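PDB 1UXO: putative hydrolase YdeN from Bacillus subtilis, which probably acts as a serine hydrolase of the alpha/beta-hydrolase superfamily, with esterase-like chemistry on a substrate that is not established. Local coordinates for residues T174-P177 and I178-D181. The protein carries 2 engineered substitutions. Residues are numbered along the deposited sequence; the frame is centred on the assembly and turned at random.
Sequences TSLP and IVYD
L176 packs against I178 and V179 in a local contact at the start of helix 177-188, the last helix of the chain. CG of L176 stands anti to the backbone N (chi1 -163°), which carries its two methyls over to the helix. There CD1 of L176 lies beside CG2 of I178 at 3.8 Å, the two side chains pointing the same way. The L176 and V179 side chains cross at an angle, and L176 CD2 presses on V179 CG2 at 3.4 Å, tighter than usual for two methyls. In this alpha/beta-hydrolase fold the loop after strand 157-161, an outermost strand of the parallel sheet, turns here into the helix. L176 is the N-cap residue, yet its side chain offers no polar atom to the first turn; L176 O takes a weak bond from V179 N (3.1 Å, bent to 132°). P177 follows in the first turn, where a proline's missing N-H costs no helical bond, and O of P177 accepts the i to i+4 hydrogen bond from D181 N at 2.9 Å, nearly straight. Buried L176 also touches W21 and F167, and its side chain lies about 10 Å from that of H166, predicted to belong to the charge relay system. Y180 reaches helix 22-31, packing on L25 and L29 with a cation-pi contact to R28, and its OH is hydrogen-bonded to OD2 of D32.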
ATOM      1  N   THR A 174       4.055  -9.890 -12.578  1.00 11.42           N
ATOM      2  CA  THR A 174       4.470 -10.833 -11.526  1.00 12.57           C
ATOM      3  C   THR A 174       5.785 -10.466 -10.837  1.00 12.52           C
ATOM      4  O   THR A 174       6.257 -11.205  -9.960  1.00 14.47           O
ATOM      5  CB  THR A 174       4.497 -12.270 -12.054  1.00 13.51           C
ATOM      6  OG1 THR A 174       5.279 -12.323 -13.234  1.00 15.97           O
ATOM      7  CG2 THR A 174       3.112 -12.675 -12.492  1.00 13.96           C
ATOM      8  N   SER A 175       6.402  -9.383 -11.302  1.00 11.33           N
ATOM      9  CA  SER A 175       7.454  -8.718 -10.596  1.00 11.59           C
ATOM     10  C   SER A 175       7.248  -7.205 -10.683  1.00 11.41           C
ATOM     11  O   SER A 175       6.524  -6.718 -11.523  1.00 12.57           O
ATOM     12  CB  SER A 175       8.814  -9.092 -11.176  1.00 11.25           C
ATOM     13  OG  SER A 175       8.986  -8.517 -12.480  1.00 14.23           O
ATOM     14  N   LEU A 176       7.904  -6.474  -9.800  1.00 11.51           N
ATOM     15  CA  LEU A 176       7.867  -4.990  -9.808  1.00 11.86           C
ATOM     16  C   LEU A 176       9.128  -4.414  -9.139  1.00 11.09           C
ATOM     17  O   LEU A 176       9.096  -3.968  -7.984  1.00  9.98           O
ATOM     18  CB  LEU A 176       6.600  -4.486  -9.101  1.00 12.02           C
ATOM     19  CG  LEU A 176       6.212  -3.032  -9.374  1.00 12.59           C
ATOM     20  CD1 LEU A 176       6.162  -2.670 -10.889  1.00 14.76           C
ATOM     21  CD2 LEU A 176       4.829  -2.759  -8.742  1.00 14.86           C
ATOM     22  N   PRO A 177      10.242  -4.425  -9.868  1.00 10.71           N
ATOM     23  CA  PRO A 177      11.508  -3.910  -9.319  1.00 10.12           C
ATOM     24  C   PRO A 177      11.475  -2.507  -8.725  1.00  9.84           C
ATOM     25  O   PRO A 177      12.138  -2.278  -7.727  1.00  8.30           O
ATOM     26  CB  PRO A 177      12.454  -3.996 -10.516  1.00 10.50           C
ATOM     27  CG  PRO A 177      11.946  -5.268 -11.251  1.00  9.70           C
ATOM     28  CD  PRO A 177      10.446  -5.012 -11.227  1.00 11.32           C
ATOM     29  N   ILE A 178      10.704  -1.593  -9.307  1.00 10.82           N
ATOM     30  CA  ILE A 178      10.641  -0.228  -8.738  1.00 10.36           C
ATOM     31  C   ILE A 178      10.224  -0.233  -7.265  1.00  9.96           C
ATOM     32  O   ILE A 178      10.798   0.523  -6.491  1.00  8.51           O
ATOM     33  CB  ILE A 178       9.787   0.711  -9.559  1.00 10.37           C
ATOM     34  CG1 ILE A 178       9.912   2.123  -8.960  1.00 14.57           C
ATOM     35  CG2 ILE A 178       8.320   0.252  -9.669  1.00 10.07           C
ATOM     36  CD1 ILE A 178       9.575   3.171  -9.940  1.00 16.70           C
ATOM     37  N   VAL A 179       9.271  -1.094  -6.864  1.00 10.32           N
ATOM     38  CA  VAL A 179       8.867  -1.156  -5.481  1.00 10.80           C
ATOM     39  C   VAL A 179      10.017  -1.623  -4.596  1.00 10.39           C
ATOM     40  O   VAL A 179      10.276  -1.058  -3.531  1.00 10.87           O
ATOM     41  CB  VAL A 179       7.589  -2.034  -5.238  1.00 12.07           C
ATOM     42  CG1 VAL A 179       7.222  -1.981  -3.789  1.00 14.76           C
ATOM     43  CG2 VAL A 179       6.462  -1.493  -6.034  1.00 13.73           C
ATOM     44  N   TYR A 180      10.735  -2.660  -5.022  1.00  9.30           N
ATOM     45  CA  TYR A 180      11.855  -3.176  -4.236  1.00  9.16           C
ATOM     46  C   TYR A 180      12.957  -2.094  -4.083  1.00  8.83           C
ATOM     47  O   TYR A 180      13.535  -1.898  -2.998  1.00  8.91           O
ATOM     48  CB  TYR A 180      12.413  -4.484  -4.870  1.00  8.25           C
ATOM     49  CG  TYR A 180      13.757  -4.783  -4.343  1.00 10.68           C
ATOM     50  CD1 TYR A 180      13.914  -5.392  -3.091  1.00 12.60           C
ATOM     51  CD2 TYR A 180      14.913  -4.372  -5.029  1.00 13.37           C
ATOM     52  CE1 TYR A 180      15.178  -5.615  -2.550  1.00 11.79           C
ATOM     53  CE2 TYR A 180      16.163  -4.589  -4.501  1.00 10.77           C
ATOM     54  CZ  TYR A 180      16.281  -5.194  -3.263  1.00 13.60           C
ATOM     55  OH  TYR A 180      17.543  -5.359  -2.752  1.00 14.21           O
ATOM     56  N   ASP A 181      13.260  -1.404  -5.172  1.00  9.13           N
ATOM     57  CA  ASP A 181      14.313  -0.385  -5.151  1.00 10.35           C
ATOM     58  C   ASP A 181      13.940   0.864  -4.296  1.00 10.08           C
ATOM     59  O   ASP A 181      14.775   1.358  -3.510  1.00 10.22           O
ATOM     60  CB  ASP A 181      14.706   0.025  -6.548  1.00 10.69           C
ATOM     61  CG  ASP A 181      15.531  -1.073  -7.274  1.00 13.91           C
ATOM     62  OD1 ASP A 181      16.319  -1.823  -6.627  1.00 17.07           O
ATOM     63  OD2 ASP A 181      15.462  -1.235  -8.481  1.00 14.72           O
TER